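Long-range contacts in fructosamine deglycase FrlB (Bacillus subtilis, PDB 3EUA), which catalyses the conversion of a range of fructosamine 6-phosphates to glucose 6-phosphate and a free amino acid: residues I195-A200 and H223-H228; S243-I248 and G270-V275; Y45-E50 and G147-L152. All blocks are in the same frame, centred on the assembly; numbering follows the deposited sequence.

Contact 1. Residues I195-A200 and H223-H228; sequences IIYTMA and HSHAIH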
# COMPACT_ATOMS: atom_id res chain seq x y z
N ILE A 195 -19.52 -10.20 -0.50
CA ILE A 195 -18.10 -9.88 -0.47
C ILE A 195 -17.37 -10.58 -1.60
O ILE A 195 -17.61 -11.74 -1.90
CB ILE A 195 -17.44 -10.26 0.90
CG1 ILE A 195 -15.98 -9.81 0.92
CG2 ILE A 195 -17.55 -11.76 1.15
CD1 ILE A 195 -15.29 -9.81 2.28
N ILE A 196 -16.47 -9.85 -2.26
CA ILE A 196 -15.68 -10.42 -3.34
C ILE A 196 -14.28 -9.86 -3.21
O ILE A 196 -14.09 -8.64 -3.27
CB ILE A 196 -16.20 -10.07 -4.74
CG1 ILE A 196 -17.65 -10.53 -4.95
CG2 ILE A 196 -15.23 -10.70 -5.81
CD1 ILE A 196 -18.33 -9.97 -6.26
N TYR A 197 -13.32 -10.75 -2.98
CA TYR A 197 -11.91 -10.34 -2.87
C TYR A 197 -11.28 -10.22 -4.23
O TYR A 197 -11.74 -10.82 -5.20
CB TYR A 197 -11.13 -11.39 -2.07
CG TYR A 197 -11.40 -11.38 -0.59
CD1 TYR A 197 -10.64 -10.58 0.24
CD2 TYR A 197 -12.40 -12.15 -0.02
CE1 TYR A 197 -10.86 -10.54 1.62
CE2 TYR A 197 -12.63 -12.12 1.36
CZ TYR A 197 -11.85 -11.32 2.18
OH TYR A 197 -12.05 -11.26 3.55
N THR A 198 -10.24 -9.40 -4.33
CA THR A 198 -9.44 -9.33 -5.52
C THR A 198 -8.02 -9.64 -5.05
O THR A 198 -7.70 -9.58 -3.83
CB THR A 198 -9.47 -7.96 -6.23
OG1 THR A 198 -8.90 -6.95 -5.38
CG2 THR A 198 -10.90 -7.59 -6.67
N MSE A 199 -7.17 -10.03 -5.99
CA MSE A 199 -5.79 -10.37 -5.68
C MSE A 199 -4.85 -10.26 -6.89
O MSE A 199 -5.19 -10.66 -7.97
CB MSE A 199 -5.73 -11.77 -5.07
CG MSE A 199 -4.37 -12.26 -4.80
SE MSE A 199 -4.27 -13.66 -3.47
CE MSE A 199 -2.78 -14.10 -4.18
N ALA A 200 -3.68 -9.69 -6.67
CA ALA A 200 -2.66 -9.52 -7.71
C ALA A 200 -1.36 -9.03 -7.04
O ALA A 200 -1.33 -8.83 -5.81
CB ALA A 200 -3.11 -8.54 -8.78
N HIS A 223 -18.73 -5.61 -0.53
CA HIS A 223 -17.51 -5.57 0.28
C HIS A 223 -16.36 -6.13 -0.52
O HIS A 223 -16.53 -7.11 -1.26
CB HIS A 223 -17.68 -6.39 1.55
CG HIS A 223 -18.80 -5.92 2.43
ND1 HIS A 223 -18.76 -4.71 3.09
CD2 HIS A 223 -19.96 -6.51 2.79
CE1 HIS A 223 -19.87 -4.56 3.78
NE2 HIS A 223 -20.61 -5.65 3.64
N SER A 224 -15.17 -5.55 -0.39
CA SER A 224 -14.00 -6.12 -1.08
C SER A 224 -12.72 -5.78 -0.29
O SER A 224 -12.76 -5.16 0.78
CB SER A 224 -13.93 -5.67 -2.55
OG SER A 224 -13.03 -6.46 -3.33
N HIS A 225 -11.61 -6.25 -0.83
CA HIS A 225 -10.27 -6.09 -0.25
C HIS A 225 -9.37 -6.60 -1.32
O HIS A 225 -9.60 -7.70 -1.82
CB HIS A 225 -10.10 -7.03 0.93
CG HIS A 225 -8.81 -6.87 1.69
ND1 HIS A 225 -8.61 -7.48 2.91
CD2 HIS A 225 -7.72 -6.09 1.47
CE1 HIS A 225 -7.41 -7.14 3.37
NE2 HIS A 225 -6.85 -6.30 2.52
N ALA A 226 -8.35 -5.84 -1.68
CA ALA A 226 -7.38 -6.28 -2.68
C ALA A 226 -6.19 -6.86 -1.93
O ALA A 226 -5.41 -6.14 -1.37
CB ALA A 226 -6.92 -5.15 -3.60
N ILE A 227 -6.06 -8.17 -1.99
CA ILE A 227 -4.95 -8.85 -1.32
C ILE A 227 -3.71 -8.87 -2.21
O ILE A 227 -3.78 -9.25 -3.34
CB ILE A 227 -5.31 -10.34 -0.98
CG1 ILE A 227 -6.66 -10.43 -0.26
CG2 ILE A 227 -4.17 -10.99 -0.14
CD1 ILE A 227 -6.74 -9.60 0.93
N HIS A 228 -2.56 -8.51 -1.68
CA HIS A 228 -1.34 -8.63 -2.45
C HIS A 228 -0.99 -10.14 -2.48
O HIS A 228 -1.01 -10.85 -1.46
CB HIS A 228 -0.22 -7.76 -1.87
CG HIS A 228 1.08 -7.92 -2.58
ND1 HIS A 228 1.94 -8.96 -2.31
CD2 HIS A 228 1.65 -7.21 -3.58
CE1 HIS A 228 3.00 -8.87 -3.10
NE2 HIS A 228 2.82 -7.84 -3.91

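Contact 2. Residues S243-I248 and G270-V275; sequences SVPFII and GKKLTV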
# COMPACT_ATOMS: atom_id res chain seq x y z
N SER A 243 -16.80 -21.15 -0.39
CA SER A 243 -17.83 -20.14 -0.55
C SER A 243 -17.32 -18.70 -0.72
O SER A 243 -18.12 -17.81 -0.97
CB SER A 243 -18.77 -20.16 0.67
OG SER A 243 -18.14 -19.61 1.82
N VAL A 244 -16.01 -18.45 -0.57
CA VAL A 244 -15.50 -17.08 -0.64
C VAL A 244 -15.07 -16.70 -2.07
O VAL A 244 -14.17 -17.30 -2.62
CB VAL A 244 -14.32 -16.84 0.32
CG1 VAL A 244 -13.90 -15.33 0.28
CG2 VAL A 244 -14.69 -17.24 1.75
N PRO A 245 -15.77 -15.74 -2.70
CA PRO A 245 -15.34 -15.34 -4.03
C PRO A 245 -14.02 -14.53 -4.10
O PRO A 245 -13.81 -13.56 -3.35
CB PRO A 245 -16.48 -14.44 -4.51
CG PRO A 245 -17.62 -14.71 -3.62
CD PRO A 245 -16.97 -14.99 -2.31
N PHE A 246 -13.15 -14.96 -5.01
CA PHE A 246 -11.87 -14.31 -5.30
C PHE A 246 -11.70 -14.04 -6.77
O PHE A 246 -11.90 -14.94 -7.58
CB PHE A 246 -10.68 -15.20 -4.87
CG PHE A 246 -10.16 -14.93 -3.46
CD1 PHE A 246 -10.78 -15.48 -2.35
CD2 PHE A 246 -9.05 -14.14 -3.27
CE1 PHE A 246 -10.29 -15.23 -1.06
CE2 PHE A 246 -8.57 -13.88 -1.98
CZ PHE A 246 -9.19 -14.43 -0.89
N ILE A 247 -11.34 -12.80 -7.12
CA ILE A 247 -10.99 -12.42 -8.46
C ILE A 247 -9.47 -12.38 -8.41
O ILE A 247 -8.90 -11.62 -7.62
CB ILE A 247 -11.47 -11.02 -8.89
CG1 ILE A 247 -12.99 -10.94 -9.01
CG2 ILE A 247 -10.80 -10.61 -10.23
CD1 ILE A 247 -13.46 -9.50 -9.14
N ILE A 248 -8.84 -13.18 -9.25
CA ILE A 248 -7.39 -13.31 -9.27
C ILE A 248 -6.80 -12.90 -10.60
O ILE A 248 -7.21 -13.37 -11.66
CB ILE A 248 -7.04 -14.77 -8.98
CG1 ILE A 248 -7.47 -15.09 -7.55
CG2 ILE A 248 -5.53 -15.03 -9.26
CD1 ILE A 248 -7.18 -16.53 -7.08
N GLY A 270 -10.27 -23.11 -2.50
CA GLY A 270 -11.37 -22.25 -2.84
C GLY A 270 -12.15 -22.93 -3.93
O GLY A 270 -11.90 -24.09 -4.27
N LYS A 271 -13.11 -22.19 -4.47
CA LYS A 271 -13.95 -22.69 -5.56
C LYS A 271 -14.52 -21.55 -6.42
O LYS A 271 -14.45 -21.60 -7.64
CB LYS A 271 -15.12 -23.52 -5.03
CG LYS A 271 -16.10 -24.04 -6.11
CD LYS A 271 -17.20 -24.92 -5.48
N LYS A 272 -15.08 -20.52 -5.78
CA LYS A 272 -15.67 -19.40 -6.51
C LYS A 272 -14.57 -18.45 -6.96
O LYS A 272 -14.45 -17.32 -6.46
CB LYS A 272 -16.69 -18.65 -5.65
CG LYS A 272 -17.98 -19.45 -5.21
CD LYS A 272 -18.71 -18.64 -4.12
CE LYS A 272 -20.00 -19.22 -3.56
NZ LYS A 272 -20.56 -18.33 -2.45
N LEU A 273 -13.78 -18.90 -7.92
CA LEU A 273 -12.63 -18.13 -8.43
C LEU A 273 -12.90 -17.55 -9.80
O LEU A 273 -13.46 -18.23 -10.66
CB LEU A 273 -11.40 -19.04 -8.56
CG LEU A 273 -10.94 -19.79 -7.33
CD1 LEU A 273 -9.64 -20.49 -7.63
CD2 LEU A 273 -10.75 -18.85 -6.14
N THR A 274 -12.55 -16.28 -9.99
CA THR A 274 -12.72 -15.62 -11.28
C THR A 274 -11.32 -15.24 -11.63
O THR A 274 -10.76 -14.30 -11.04
CB THR A 274 -13.64 -14.40 -11.19
OG1 THR A 274 -14.96 -14.84 -10.86
CG2 THR A 274 -13.71 -13.72 -12.51
N VAL A 275 -10.74 -15.94 -12.60
CA VAL A 275 -9.34 -15.75 -12.94
C VAL A 275 -9.13 -15.02 -14.27
O VAL A 275 -9.68 -15.41 -15.29
CB VAL A 275 -8.60 -17.13 -13.04
CG1 VAL A 275 -7.12 -16.95 -13.31
CG2 VAL A 275 -8.84 -17.97 -11.77
O HOH W 1 -13.85 -19.80 -3.26

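Contact 3. Residues Y45-E50 and G147-L152; sequences YVFDRE and GTLQVL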
# COMPACT_ATOMS: atom_id res chain seq x y z
N TYR A 45 5.91 0.77 -10.32
CA TYR A 45 6.61 -0.46 -10.67
C TYR A 45 7.65 -0.19 -11.77
O TYR A 45 8.78 -0.63 -11.65
CB TYR A 45 5.64 -1.52 -11.11
CG TYR A 45 6.25 -2.85 -11.31
CD1 TYR A 45 6.32 -3.76 -10.26
CD2 TYR A 45 6.74 -3.23 -12.54
CE1 TYR A 45 6.88 -5.03 -10.45
CE2 TYR A 45 7.27 -4.45 -12.74
CZ TYR A 45 7.35 -5.36 -11.69
OH TYR A 45 7.92 -6.60 -11.91
N VAL A 46 7.26 0.57 -12.81
CA VAL A 46 8.16 0.95 -13.89
C VAL A 46 9.38 1.68 -13.33
O VAL A 46 10.52 1.31 -13.60
CB VAL A 46 7.45 1.82 -14.99
CG1 VAL A 46 8.44 2.40 -16.00
CG2 VAL A 46 6.39 0.99 -15.73
N PHE A 47 9.15 2.71 -12.53
CA PHE A 47 10.27 3.42 -11.91
C PHE A 47 11.17 2.50 -11.10
O PHE A 47 12.39 2.63 -11.16
CB PHE A 47 9.81 4.60 -11.04
CG PHE A 47 9.89 5.90 -11.74
CD1 PHE A 47 8.92 6.30 -12.62
CD2 PHE A 47 11.01 6.72 -11.55
CE1 PHE A 47 9.03 7.52 -13.30
CE2 PHE A 47 11.10 7.92 -12.21
CZ PHE A 47 10.12 8.31 -13.10
N ASP A 48 10.58 1.59 -10.33
CA ASP A 48 11.40 0.66 -9.53
C ASP A 48 12.29 -0.23 -10.37
O ASP A 48 13.41 -0.51 -9.99
CB ASP A 48 10.53 -0.20 -8.58
CG ASP A 48 10.00 0.58 -7.39
OD1 ASP A 48 10.49 1.71 -7.11
OD2 ASP A 48 9.10 0.06 -6.71
N ARG A 49 11.79 -0.67 -11.52
CA ARG A 49 12.56 -1.54 -12.43
C ARG A 49 13.49 -0.80 -13.41
O ARG A 49 14.48 -1.37 -13.89
CB ARG A 49 11.58 -2.37 -13.25
CG ARG A 49 10.89 -3.47 -12.49
CD ARG A 49 11.63 -4.80 -12.58
NE ARG A 49 13.04 -4.72 -12.21
CZ ARG A 49 14.09 -4.84 -13.02
NH1 ARG A 49 13.97 -5.05 -14.33
NH2 ARG A 49 15.31 -4.77 -12.50
N GLU A 50 13.18 0.47 -13.69
CA GLU A 50 13.93 1.24 -14.69
C GLU A 50 14.80 2.40 -14.24
O GLU A 50 15.82 2.68 -14.90
CB GLU A 50 12.93 1.85 -15.67
CG GLU A 50 12.12 0.80 -16.43
CD GLU A 50 12.98 -0.02 -17.38
OE1 GLU A 50 13.98 0.50 -17.92
OE2 GLU A 50 12.61 -1.19 -17.60
N GLY A 147 8.63 8.82 -20.99
CA GLY A 147 9.24 10.02 -21.55
C GLY A 147 10.22 10.63 -20.57
O GLY A 147 11.30 11.02 -20.96
N THR A 148 9.82 10.74 -19.30
CA THR A 148 10.65 11.30 -18.21
C THR A 148 11.93 10.49 -18.05
O THR A 148 13.02 11.06 -17.98
CB THR A 148 9.82 11.38 -16.92
OG1 THR A 148 8.75 12.34 -17.11
CG2 THR A 148 10.69 11.81 -15.73
N LEU A 149 11.81 9.17 -18.06
CA LEU A 149 12.97 8.28 -17.96
C LEU A 149 13.87 8.40 -19.19
O LEU A 149 15.08 8.33 -19.08
CB LEU A 149 12.52 6.82 -17.77
CG LEU A 149 11.94 6.44 -16.41
CD1 LEU A 149 11.30 5.03 -16.43
CD2 LEU A 149 13.01 6.54 -15.35
N GLN A 150 13.29 8.58 -20.38
CA GLN A 150 14.11 8.74 -21.58
C GLN A 150 14.87 10.09 -21.54
O GLN A 150 16.10 10.13 -21.76
CB GLN A 150 13.25 8.60 -22.84
CG GLN A 150 14.04 8.48 -24.16
CD GLN A 150 14.66 9.77 -24.61
OE1 GLN A 150 14.06 10.85 -24.48
NE2 GLN A 150 15.84 9.69 -25.18
N VAL A 151 14.16 11.17 -21.21
CA VAL A 151 14.77 12.51 -21.15
C VAL A 151 15.83 12.67 -20.05
O VAL A 151 16.92 13.20 -20.31
CB VAL A 151 13.68 13.63 -21.00
CG1 VAL A 151 14.30 14.99 -20.66
CG2 VAL A 151 12.82 13.72 -22.28
N LEU A 152 15.55 12.17 -18.86
CA LEU A 152 16.46 12.34 -17.73
C LEU A 152 17.53 11.28 -17.58
O LEU A 152 18.61 11.58 -17.08
CB LEU A 152 15.64 12.44 -16.43
CG LEU A 152 14.69 13.66 -16.32
CD1 LEU A 152 13.86 13.59 -15.08
CD2 LEU A 152 15.48 14.99 -16.40

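Contact 1. Residues I195-A200 and H223-H228
Thr198 and Ala226 meet at the tight centre of this pairing, where Thr198 OG1 lies 3.2 Å from Ala226 CB. A first torsion of 64°, which sets OG1 between the backbone N and the carbonyl carbon, brings the hydroxyl there. The same oxygen is hydrogen-bonded to Ser212 OG of helix 205-220, a helix that also packs on Ala226 and covers this face of the sheet. The backbones confirm the close fit: Thr198 N donates to His225 O at 3.1 Å with an almost straight angle of 176°, and Ile227 N donates to Thr198 O at 2.8 Å. On the other face, Tyr197 CE1 comes within 3.7 Å of His225 CB, the two side chains crossing obliquely, while Ile227 CD1 sits 3.4 Å above the centre of the His225 ring. The second subunit covers this side: its His225 stacks on His225, and its His223 ND1 bonds Tyr197 OH. One buried polar atom, His225 N, finds no partner in the model.

The pairing slackens toward its C-terminal end. The CA atoms of Ala200 and His228 stand 5.5 Å apart, against 4.6 Å for those of Thr198 and Ala226, and the bond from Ala200 N to Ile227 O is weak. His228 is partly exposed here, and its NE2 bonds Glu63 of the second subunit. Two adjacent parallel strands joined through helix 205-220 form a beta-alpha-beta crossover, the building unit of the SIS fold.

Contact 2. Residues S243-I248 and G270-V275
Lys272 and Pro245 lie side by side and point the same way, with Pro245 CG 4.1 Å from Lys272 CD. The lysine leaves its backbone with CG anti to the carbonyl carbon (chi1 -64°) and is extended beyond it, which carries the amino group past the proline to Ser243. There NZ donates to Ser243 O at 2.9 Å, with a C=O...N angle of 122° and the donor tilted out of the carbonyl plane. A salt bridge to Glu193 gives the same NZ a second partner, so Ser243 and Glu193 together hold the ammonium.

Ile247 and Thr274 repeat the side-by-side arrangement further along this face, Ile247 CG1 being 4.1 Å from Thr274 CB. On the opposite face Leu273 CD2 touches Phe246 CB at 3.9 Å and more loosely approaches Ile248 CD1. The Phe246 ring turns away from Leu273 and stacks on Tyr197. Between these two layers of side chains the strands run parallel, their short axes 18° apart, with Thr274 N bonded to Phe246 O at 2.8 Å.

Helix 158-190 covers the Pro245 and Thr274 face through Phe186 and His190, and helix 256-269, which links the two strands in a beta-alpha-beta unit of the second SIS domain, packs on Leu273 and Val275. Within the sheet, strand 246-250 runs between strand 197-200 and strand 273-277, the latter outermost within the chain.

Contact 3. Residues Y45-E50 and G147-L152
Leu149 of helix 137-153 reaches across to Val46, Phe47 and Glu50 of helix 41-50, an apolar helix-helix contact within the first SIS domain, whose fold sets helices around a parallel beta sheet. The axes of the short segments stay 11.6 Å apart at closest approach and are inclined by 28°, so side chains rather than backbones bridge the interval.

Leu149 CB points toward helix 41-50, and a chi1 of -73° puts CG anti to the carbonyl carbon. CB and CG form the stem of the bridge, with no atom of the facing segment within 4.2 Å; the two methyl groups do the touching. CD1 meets Glu50 CB at 3.7 Å and Val46 CG1 at 3.9 Å. CD2 turns to the aromatic ring instead: it lies 4.2 Å from the centroid of Phe47, 23° off the ring normal, in a CH-pi contact displaced toward the rim, where CE2 is its nearest atom at 3.9 Å. An alanine in place of Leu149 would probably leave the Phe47 face and Val46 CG1 without their methyl partners and open a gap between the helices.

Glu50 meets Leu149 chiefly through CB; the chain bends at chi2 and the carboxylate goes to Asn155 ND2 and Lys157 NZ. Thr148 completes the contact, its CG2 lying near the plane of the Phe47 ring at the edge, 4.4 Å from CZ.

Contacts 1 and 2 are successive units of one four-stranded parallel sheet in the second SIS domain, their centres 10 Å apart. They are probably joined by backbone hydrogen bonds, Tyr197 O to Ile247 N at 2.8 Å and Tyr197 N to Pro245 O at 2.9 Å, which make strand 197-200 neighbour to strand 246-250. Contact 3 belongs to the first SIS domain, on the opposite side of the chain's centre; its centre is about 29 Å from that of contact 1 and about 35 Å from that of contact 2, with nearest atoms about 8 and 16 Å apart. Contacts 1 and 3 both meet the second subunit at several residues, contact 2 through Val244 alone among its residues.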